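Local coordinates for Alr1585 protein (Nostoc sp., PDB 5C2I) that probably uses peroxide at a haem iron to oxidise dyes and other substrates, as other DyP-type peroxidases do, at residues H181-F186 with V367-N372; L254-L259 with G383-C388; H360-R365 with N398-R403. The protein carries 1 engineered substitution. One frame throughout, in Å; residues are numbered along the deposited sequence.

Contact 1: residues H181-F186 with V367-N372; sequences HREDGF and VSYGEN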
# COMPACT_ATOMS: atom_id res chain seq x y z
N HIS A 181 -11.65 26.64 20.06
CA HIS A 181 -11.18 25.27 20.05
C HIS A 181 -11.28 24.69 18.66
O HIS A 181 -12.21 25.04 17.91
CB HIS A 181 -11.98 24.42 21.04
CG HIS A 181 -11.42 23.07 21.24
ND1 HIS A 181 -10.16 22.87 21.74
CD2 HIS A 181 -11.89 21.86 20.89
CE1 HIS A 181 -9.91 21.57 21.77
NE2 HIS A 181 -10.94 20.94 21.25
N ARG A 182 -10.34 23.81 18.31
CA ARG A 182 -10.38 23.07 17.05
C ARG A 182 -10.09 21.59 17.29
O ARG A 182 -9.19 21.23 18.06
CB ARG A 182 -9.38 23.64 16.04
CG ARG A 182 -9.27 22.87 14.74
CD ARG A 182 -8.37 23.55 13.70
NE ARG A 182 -8.09 22.67 12.56
CZ ARG A 182 -7.78 23.05 11.34
NH1 ARG A 182 -7.75 24.33 10.99
NH2 ARG A 182 -7.53 22.11 10.44
N GLU A 183 -10.81 20.74 16.56
CA GLU A 183 -10.44 19.35 16.38
C GLU A 183 -10.31 19.02 14.89
O GLU A 183 -10.99 19.62 14.03
CB GLU A 183 -11.45 18.42 17.04
CG GLU A 183 -11.61 18.58 18.56
CD GLU A 183 -10.44 18.07 19.37
OE1 GLU A 183 -9.58 17.31 18.86
OE2 GLU A 183 -10.39 18.44 20.58
N ASP A 184 -9.46 18.02 14.60
CA ASP A 184 -9.33 17.44 13.29
C ASP A 184 -9.63 15.95 13.43
O ASP A 184 -8.78 15.16 13.83
CB ASP A 184 -7.91 17.64 12.75
CG ASP A 184 -7.67 19.06 12.28
OD1 ASP A 184 -7.37 19.96 13.14
OD2 ASP A 184 -7.83 19.30 11.06
N GLY A 185 -10.88 15.60 13.17
CA GLY A 185 -11.37 14.24 13.30
C GLY A 185 -10.98 13.38 12.13
O GLY A 185 -10.78 13.85 11.00
N PHE A 186 -10.83 12.10 12.40
CA PHE A 186 -10.49 11.13 11.38
C PHE A 186 -11.12 9.77 11.69
O PHE A 186 -11.60 9.54 12.81
CB PHE A 186 -8.97 10.99 11.22
CG PHE A 186 -8.27 10.52 12.46
CD1 PHE A 186 -8.08 9.16 12.68
CD2 PHE A 186 -7.83 11.41 13.38
CE1 PHE A 186 -7.44 8.72 13.84
CE2 PHE A 186 -7.17 10.98 14.54
CZ PHE A 186 -6.99 9.63 14.75
N VAL A 367 -16.38 10.47 15.60
CA VAL A 367 -15.12 10.30 14.86
C VAL A 367 -14.00 10.25 15.87
O VAL A 367 -14.20 10.62 17.04
CB VAL A 367 -14.85 11.42 13.84
CG1 VAL A 367 -15.88 11.41 12.73
CG2 VAL A 367 -14.83 12.77 14.50
N SER A 368 -12.82 9.87 15.42
CA SER A 368 -11.69 9.74 16.35
C SER A 368 -10.80 10.98 16.36
O SER A 368 -10.75 11.74 15.41
CB SER A 368 -10.88 8.50 15.96
OG SER A 368 -11.63 7.35 16.35
N TYR A 369 -10.06 11.13 17.45
CA TYR A 369 -8.96 12.10 17.56
C TYR A 369 -7.72 11.47 18.17
O TYR A 369 -7.77 10.41 18.80
CB TYR A 369 -9.36 13.31 18.39
CG TYR A 369 -9.42 13.12 19.89
CD1 TYR A 369 -10.59 12.68 20.52
CD2 TYR A 369 -8.33 13.43 20.70
CE1 TYR A 369 -10.64 12.55 21.90
CE2 TYR A 369 -8.36 13.28 22.07
CZ TYR A 369 -9.52 12.82 22.67
OH TYR A 369 -9.58 12.71 24.03
N GLY A 370 -6.59 12.13 17.97
CA GLY A 370 -5.33 11.70 18.53
C GLY A 370 -4.59 10.70 17.67
O GLY A 370 -4.53 10.85 16.48
N GLU A 371 -4.02 9.67 18.29
CA GLU A 371 -3.17 8.68 17.64
C GLU A 371 -3.92 8.00 16.50
O GLU A 371 -5.03 7.49 16.70
CB GLU A 371 -2.77 7.60 18.67
CG GLU A 371 -1.94 6.48 18.07
CD GLU A 371 -0.68 7.03 17.45
OE1 GLU A 371 0.15 7.49 18.26
OE2 GLU A 371 -0.58 7.07 16.18
N ASN A 372 -3.35 8.01 15.30
CA ASN A 372 -4.00 7.39 14.15
C ASN A 372 -3.51 5.99 13.79
O ASN A 372 -4.11 5.31 12.93
CB ASN A 372 -3.96 8.34 12.94
CG ASN A 372 -2.63 8.36 12.22
OD1 ASN A 372 -2.58 7.96 11.08
ND2 ASN A 372 -1.59 8.89 12.83
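Phe186 turns its ring back over Ser368, although its CB leaves the backbone away from the 367-372 segment. What brings it round is the first torsion, 61°, which sets CG between the backbone N and the carbonyl carbon. Ser368 O then lies over one ring face, 3.6 Å from CD2. Two more carbonyls come in at the edge: Gly370 O is 3.2 Å from CZ and Glu371 O a little farther, so electronegative oxygens face the ring's C-H rim. Asn372 presses CB on CE1 at 3.6 Å, its amide plane 89° from the ring. Glu183 bends at chi2, and its OE1 lies 4.0 Å from Tyr369 CB; its OE2 takes His181 NE2 and a salt bridge from Lys258. Between the backbones, Phe186 N reaches Ser368 O at 3.0 Å and Ser368 N returns to Phe186 O at 2.9 Å. Gly185 CA also donates a C-H to Ser368 O, at 3.3 Å. Asp158 and Gln164 of the second subunit bond Asn372 and the backbone of Gly370. This is a single antiparallel bridge between strands running at 122°, where the end strand of the C-terminal sheet meets strand 177-189 of the N-terminal sheet, beside a subunit interface.

Contact 2: residues L254-L259 with G383-C388; sequences LVYRKL and GLLFLC. With HEM (protoporphyrin IX containing Fe), chain E.
Leu254-Leu259 and Gly383-Cys388 pair as neighbouring antiparallel strands. Six backbone hydrogen bonds join Val255 with Cys388, Arg257 with Phe386 and Leu259 with Leu384, both ways in each pair; the shortest is Phe386 N to Arg257 O at 2.8 Å. C-H contacts fill in between them, such as Leu387 CA to Val255 O at 3.2 Å.

Side-chain packing differs on the two faces. On one, Tyr256 lies side by side with Leu387, Tyr256 CD2 being 3.7 Å from Leu387 CG. Tyr256 OH rests 3.7 Å from Leu385 CD2. On the other, Leu259 runs alongside Phe386, its CD1 at 3.8 Å from Phe386 CB, while Cys388 SG sits against Val255 CB.

Haem contacts all belong to this second face. With CG anti to the backbone N (chi1 179°), Phe386 offers its ring to the porphyrin: CE1 is 3.5 Å from C2C and the methyl CMC lies over the ring near the rim. Leu384 CB meets the vinyl CBB at 3.7 Å.

Chemically, Leu259, Leu384 and Phe386 give the haem an apolar wall, while Arg257 on the same face is paired with Asp134; Tyr256 and Lys258 put polar tips on the other face, bonded to His45 and Glu141.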
# COMPACT_ATOMS: atom_id res chain seq x y z
N LEU A 254 -27.79 18.20 18.87
CA LEU A 254 -26.50 17.60 18.87
C LEU A 254 -25.92 17.56 20.28
O LEU A 254 -25.87 18.59 20.98
CB LEU A 254 -25.54 18.37 17.96
CG LEU A 254 -24.07 17.93 17.98
CD1 LEU A 254 -23.85 16.55 17.44
CD2 LEU A 254 -23.20 18.94 17.23
N VAL A 255 -25.43 16.41 20.69
CA VAL A 255 -24.60 16.26 21.89
C VAL A 255 -23.17 16.07 21.37
O VAL A 255 -22.94 15.19 20.54
CB VAL A 255 -25.01 15.01 22.68
CG1 VAL A 255 -23.96 14.67 23.76
CG2 VAL A 255 -26.38 15.18 23.29
N TYR A 256 -22.24 16.90 21.83
CA TYR A 256 -20.81 16.79 21.48
C TYR A 256 -20.03 16.61 22.78
O TYR A 256 -20.17 17.44 23.68
CB TYR A 256 -20.34 18.06 20.75
CG TYR A 256 -18.96 17.96 20.13
CD1 TYR A 256 -17.79 17.79 20.93
CD2 TYR A 256 -18.80 18.03 18.79
CE1 TYR A 256 -16.55 17.66 20.35
CE2 TYR A 256 -17.54 17.96 18.20
CZ TYR A 256 -16.43 17.75 18.97
OH TYR A 256 -15.21 17.67 18.38
N ARG A 257 -19.24 15.54 22.87
CA ARG A 257 -18.42 15.23 24.04
C ARG A 257 -17.09 14.70 23.60
O ARG A 257 -17.04 13.76 22.79
CB ARG A 257 -19.12 14.22 24.94
CG ARG A 257 -20.38 14.78 25.62
CD ARG A 257 -21.28 13.72 26.21
NE ARG A 257 -20.75 12.99 27.36
CZ ARG A 257 -20.69 13.45 28.61
NH1 ARG A 257 -21.04 14.70 28.94
NH2 ARG A 257 -20.24 12.66 29.56
N LYS A 258 -16.00 15.31 24.12
CA LYS A 258 -14.67 14.81 23.83
C LYS A 258 -14.30 13.77 24.89
O LYS A 258 -14.23 14.10 26.08
CB LYS A 258 -13.67 15.94 23.80
CG LYS A 258 -12.25 15.46 23.51
CD LYS A 258 -11.28 16.63 23.29
CE LYS A 258 -9.90 16.14 22.83
NZ LYS A 258 -8.94 17.22 22.50
N LEU A 259 -14.15 12.52 24.46
CA LEU A 259 -13.99 11.40 25.41
C LEU A 259 -12.60 10.78 25.21
O LEU A 259 -12.37 10.05 24.25
CB LEU A 259 -15.12 10.38 25.19
CG LEU A 259 -16.55 10.87 25.34
CD1 LEU A 259 -17.56 9.74 25.15
CD2 LEU A 259 -16.74 11.54 26.69
N GLY A 383 -8.71 9.70 21.67
CA GLY A 383 -10.07 9.24 21.99
C GLY A 383 -11.12 9.42 20.94
O GLY A 383 -10.83 9.32 19.73
N LEU A 384 -12.35 9.61 21.40
CA LEU A 384 -13.50 9.69 20.58
C LEU A 384 -14.11 11.06 20.67
O LEU A 384 -14.41 11.55 21.77
CB LEU A 384 -14.55 8.64 21.02
CG LEU A 384 -15.74 8.46 20.08
CD1 LEU A 384 -15.30 7.71 18.82
CD2 LEU A 384 -16.89 7.72 20.78
N LEU A 385 -14.33 11.68 19.50
CA LEU A 385 -15.18 12.86 19.43
C LEU A 385 -16.60 12.35 19.28
O LEU A 385 -17.01 11.93 18.17
CB LEU A 385 -14.78 13.79 18.30
CG LEU A 385 -13.31 14.23 18.34
CD1 LEU A 385 -12.96 15.03 17.10
CD2 LEU A 385 -13.00 15.01 19.61
N PHE A 386 -17.30 12.26 20.40
CA PHE A 386 -18.64 11.68 20.46
C PHE A 386 -19.66 12.71 20.02
O PHE A 386 -19.80 13.76 20.66
CB PHE A 386 -18.95 11.20 21.88
CG PHE A 386 -20.31 10.61 22.05
CD1 PHE A 386 -20.53 9.25 21.78
CD2 PHE A 386 -21.40 11.42 22.42
CE1 PHE A 386 -21.79 8.69 21.95
CE2 PHE A 386 -22.67 10.86 22.59
CZ PHE A 386 -22.87 9.50 22.33
N LEU A 387 -20.33 12.44 18.91
CA LEU A 387 -21.45 13.29 18.46
C LEU A 387 -22.67 12.40 18.31
O LEU A 387 -22.55 11.33 17.73
CB LEU A 387 -21.16 13.91 17.09
CG LEU A 387 -20.17 15.09 17.03
CD1 LEU A 387 -18.73 14.60 17.16
CD2 LEU A 387 -20.33 15.80 15.69
N CYS A 388 -23.82 12.85 18.81
CA CYS A 388 -25.05 12.16 18.49
C CYS A 388 -26.20 13.14 18.34
O CYS A 388 -26.18 14.24 18.93
CB CYS A 388 -25.36 11.07 19.51
SG CYS A 388 -25.98 11.63 21.12
CHA HEM E . -22.30 0.86 20.63
CHB HEM E . -17.78 1.97 21.89
CHC HEM E . -19.42 5.91 24.18
CHD HEM E . -23.93 4.62 23.11
C1A HEM E . -20.93 0.80 20.79
C2A HEM E . -20.09 -0.24 20.30
C3A HEM E . -18.82 0.08 20.66
C4A HEM E . -18.88 1.32 21.33
CMA HEM E . -17.56 -0.68 20.35
CAA HEM E . -20.50 -1.49 19.51
CBA HEM E . -20.59 -1.38 17.99
CGA HEM E . -21.62 -0.34 17.63
O1A HEM E . -22.85 -0.61 17.57
O2A HEM E . -21.23 0.80 17.40
C1B HEM E . -17.86 3.17 22.59
C2B HEM E . -16.71 3.89 23.09
C3B HEM E . -17.15 4.99 23.68
C4B HEM E . -18.61 4.92 23.60
CMB HEM E . -15.30 3.45 22.92
CAB HEM E . -16.43 6.12 24.31
CBB HEM E . -15.16 6.47 24.01
C1C HEM E . -20.82 5.89 24.14
C2C HEM E . -21.67 6.74 24.82
C3C HEM E . -22.95 6.35 24.53
C4C HEM E . -22.86 5.27 23.65
CMC HEM E . -21.30 7.92 25.67
CAC HEM E . -24.22 6.88 25.02
CBC HEM E . -24.47 7.46 26.17
C1D HEM E . -23.79 3.54 22.24
C2D HEM E . -24.96 2.92 21.62
C3D HEM E . -24.52 1.85 20.97
C4D HEM E . -23.05 1.87 21.17
CMD HEM E . -26.41 3.37 21.70
CAD HEM E . -25.35 0.92 20.14
CBD HEM E . -26.00 -0.21 20.95
CGD HEM E . -26.84 -1.06 20.05
O1D HEM E . -26.59 -2.26 20.05
O2D HEM E . -27.78 -0.58 19.33
NA HEM E . -20.19 1.71 21.49
NB HEM E . -18.93 3.79 22.98
NC HEM E . -21.54 4.92 23.50
ND HEM E . -22.68 2.84 22.01
FE HEM E . -20.87 3.28 22.51
O HOH W 1 -20.62 4.77 20.72

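Contact 3: residues H360-R365 with N398-R403; sequences HRITRR and NFMQSR. With HEM (protoporphyrin IX containing Fe), chain E.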
# COMPACT_ATOMS: atom_id res chain seq x y z
N HIS A 360 -35.63 5.93 23.34
CA HIS A 360 -34.42 6.45 23.94
C HIS A 360 -33.18 6.36 23.07
O HIS A 360 -32.12 6.84 23.47
CB HIS A 360 -34.12 5.78 25.29
CG HIS A 360 -35.24 5.85 26.27
ND1 HIS A 360 -35.74 7.04 26.77
CD2 HIS A 360 -36.02 4.87 26.79
CE1 HIS A 360 -36.74 6.78 27.60
NE2 HIS A 360 -36.94 5.47 27.61
N ARG A 361 -33.29 5.77 21.88
CA ARG A 361 -32.13 5.56 21.02
C ARG A 361 -31.49 6.88 20.60
O ARG A 361 -32.18 7.90 20.50
CB ARG A 361 -32.53 4.77 19.75
CG ARG A 361 -32.78 3.27 19.95
CD ARG A 361 -33.21 2.58 18.65
NE ARG A 361 -34.56 2.99 18.25
CZ ARG A 361 -35.12 2.67 17.07
NH1 ARG A 361 -34.46 1.94 16.19
NH2 ARG A 361 -36.35 3.09 16.79
N ILE A 362 -30.22 6.81 20.26
CA ILE A 362 -29.48 7.95 19.74
C ILE A 362 -28.86 7.59 18.38
O ILE A 362 -28.59 6.43 18.09
CB ILE A 362 -28.36 8.38 20.69
CG1 ILE A 362 -27.39 7.22 20.98
CG2 ILE A 362 -28.95 8.93 22.00
CD1 ILE A 362 -26.10 7.68 21.66
N THR A 363 -28.64 8.61 17.55
CA THR A 363 -28.05 8.41 16.24
C THR A 363 -26.63 8.96 16.29
O THR A 363 -26.42 10.16 16.47
CB THR A 363 -28.90 9.14 15.19
OG1 THR A 363 -30.23 8.60 15.17
CG2 THR A 363 -28.29 9.06 13.79
N ARG A 364 -25.65 8.07 16.22
CA ARG A 364 -24.26 8.43 16.50
C ARG A 364 -23.53 8.89 15.21
O ARG A 364 -23.69 8.28 14.11
CB ARG A 364 -23.56 7.24 17.16
CG ARG A 364 -24.10 6.96 18.56
CD ARG A 364 -23.46 5.73 19.20
NE ARG A 364 -23.92 4.56 18.44
CZ ARG A 364 -23.17 3.51 18.13
NH1 ARG A 364 -21.92 3.42 18.53
NH2 ARG A 364 -23.68 2.53 17.42
N ARG A 365 -22.73 9.93 15.35
CA ARG A 365 -21.93 10.46 14.24
C ARG A 365 -20.52 10.78 14.71
O ARG A 365 -20.00 11.87 14.43
CB ARG A 365 -22.62 11.72 13.65
CG ARG A 365 -24.05 11.52 13.18
CD ARG A 365 -24.12 10.75 11.87
NE ARG A 365 -25.51 10.51 11.44
CZ ARG A 365 -26.06 9.32 11.21
NH1 ARG A 365 -25.40 8.22 11.50
NH2 ARG A 365 -27.31 9.22 10.76
N ASN A 398 -29.11 11.95 27.40
CA ASN A 398 -29.00 12.11 28.85
C ASN A 398 -29.59 10.91 29.59
O ASN A 398 -29.08 10.49 30.64
CB ASN A 398 -29.65 13.39 29.36
CG ASN A 398 -28.76 14.62 29.22
OD1 ASN A 398 -27.78 14.63 28.48
ND2 ASN A 398 -29.12 15.67 29.93
N PHE A 399 -30.71 10.42 29.06
CA PHE A 399 -31.40 9.24 29.60
C PHE A 399 -30.50 8.01 29.53
O PHE A 399 -30.34 7.31 30.52
CB PHE A 399 -32.70 9.02 28.84
CG PHE A 399 -33.66 8.10 29.51
CD1 PHE A 399 -33.52 6.71 29.38
CD2 PHE A 399 -34.76 8.60 30.21
CE1 PHE A 399 -34.43 5.85 30.00
CE2 PHE A 399 -35.68 7.74 30.79
CZ PHE A 399 -35.49 6.36 30.73
N MET A 400 -29.88 7.79 28.37
CA MET A 400 -29.06 6.65 28.14
C MET A 400 -27.86 6.64 29.12
O MET A 400 -27.58 5.61 29.75
CB MET A 400 -28.60 6.62 26.70
CG MET A 400 -27.86 5.39 26.27
SD MET A 400 -27.52 5.43 24.50
CE MET A 400 -29.15 5.06 23.87
N GLN A 401 -27.19 7.78 29.25
CA GLN A 401 -26.04 7.88 30.16
C GLN A 401 -26.48 7.76 31.62
O GLN A 401 -25.91 6.96 32.40
CB GLN A 401 -25.30 9.19 29.96
CG GLN A 401 -24.02 9.34 30.79
CD GLN A 401 -22.85 8.59 30.22
OE1 GLN A 401 -22.51 8.72 29.03
NE2 GLN A 401 -22.23 7.77 31.04
N SER A 402 -27.47 8.56 32.01
CA SER A 402 -27.78 8.73 33.42
C SER A 402 -28.66 7.63 34.00
O SER A 402 -28.52 7.30 35.19
CB SER A 402 -28.39 10.13 33.68
OG SER A 402 -29.73 10.21 33.21
N ARG A 403 -29.56 7.07 33.20
CA ARG A 403 -30.52 6.08 33.69
C ARG A 403 -30.14 4.66 33.34
O ARG A 403 -30.59 3.70 33.99
CB ARG A 403 -31.92 6.40 33.14
CG ARG A 403 -32.39 7.84 33.42
CD ARG A 403 -33.06 7.98 34.76
NE ARG A 403 -34.27 7.14 34.90
CZ ARG A 403 -35.54 7.54 34.75
NH1 ARG A 403 -35.82 8.80 34.44
NH2 ARG A 403 -36.54 6.66 34.91
CHA HEM E . -22.30 0.86 20.63
CHB HEM E . -17.78 1.97 21.89
CHC HEM E . -19.42 5.91 24.18
CHD HEM E . -23.93 4.62 23.11
C1A HEM E . -20.93 0.80 20.79
C2A HEM E . -20.09 -0.24 20.30
C3A HEM E . -18.82 0.08 20.66
C4A HEM E . -18.88 1.32 21.33
CMA HEM E . -17.56 -0.68 20.35
CAA HEM E . -20.50 -1.49 19.51
CBA HEM E . -20.59 -1.38 17.99
CGA HEM E . -21.62 -0.34 17.63
O1A HEM E . -22.85 -0.61 17.57
O2A HEM E . -21.23 0.80 17.40
C1B HEM E . -17.86 3.17 22.59
C2B HEM E . -16.71 3.89 23.09
C3B HEM E . -17.15 4.99 23.68
C4B HEM E . -18.61 4.92 23.60
CMB HEM E . -15.30 3.45 22.92
CAB HEM E . -16.43 6.12 24.31
CBB HEM E . -15.16 6.47 24.01
C1C HEM E . -20.82 5.89 24.14
C2C HEM E . -21.67 6.74 24.82
C3C HEM E . -22.95 6.35 24.53
C4C HEM E . -22.86 5.27 23.65
CMC HEM E . -21.30 7.92 25.67
CAC HEM E . -24.22 6.88 25.02
CBC HEM E . -24.47 7.46 26.17
C1D HEM E . -23.79 3.54 22.24
C2D HEM E . -24.96 2.92 21.62
C3D HEM E . -24.52 1.85 20.97
C4D HEM E . -23.05 1.87 21.17
CMD HEM E . -26.41 3.37 21.70
CAD HEM E . -25.35 0.92 20.14
CBD HEM E . -26.00 -0.21 20.95
CGD HEM E . -26.84 -1.06 20.05
O1D HEM E . -26.59 -2.26 20.05
O2D HEM E . -27.78 -0.58 19.33
NA HEM E . -20.19 1.71 21.49
NB HEM E . -18.93 3.79 22.98
NC HEM E . -21.54 4.92 23.50
ND HEM E . -22.68 2.84 22.01
FE HEM E . -20.87 3.28 22.51
O HOH W 1 -20.62 4.77 20.72
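His360 and Phe399 lay their rings face to face, centroids 3.7 Å apart and planes within 8° of parallel. Phe399 CE1 sits over the centre of the imidazole, and His360 CE1 in turn over the centre of the phenyl ring, whose opposite face takes Arg403 CG. The imidazole's ND1 is bonded to Asn395 O, which should limit its rotation within the stack.

Met400, the next residue of the helix, carries the contact to the haem. Its CB heads toward the 360-365 segment, and CG, anti to the backbone N, comes 4.0 Å from the haem vinyl CBC. SD follows on an extended chain and wedges between groups: it is 3.6 Å from CAC of the haem and 3.9 Å from Ile362 CD1, with the methyl CMD close by too. At chi3 the chain bends (-75°), which swings CE back to 3.5 Å from His360 O. The methyl covers that buried carbonyl, which has no hydrogen-bonding partner in the model.

Beyond Ile362 the same segment supplies Arg364, whose guanidinium lies flat over haem C4D. NH1 gives one hydrogen bond to propionate O2A at 2.9 Å and another, also 2.9 Å, to water 1; NH2 bonds O2A as well and Ser206 O. Water 1 is itself 2.3 Å from the iron. An arginine beside the iron's water ligand fits the distal arginine of DyP-type peroxidases, and the whole arrangement is one wall of the haem pocket, with Ile362 and Met400 lining the porphyrin rim.

Overall arrangement
Along the chain the segments come as 181-186, 254-259, 360-365, 367-372, 383-388 and 398-403, so all three contacts interleave. Contact 2 is the middle one: its centre is about 11 Å from that of contact 1 and about 12 Å from that of contact 3, which are themselves about 22 Å apart. Strand 363-369 serves both outer contacts and pairs with strand 383-390 of contact 2, through Val367 with Leu385 and Arg365 with Leu387. The Glu183-Lys258 salt bridge adds a second tie between contacts 1 and 2. One continuous sheet thus runs from the haem, touched by contacts 2 and 3, to the joint with the N-terminal sheet and the second subunit.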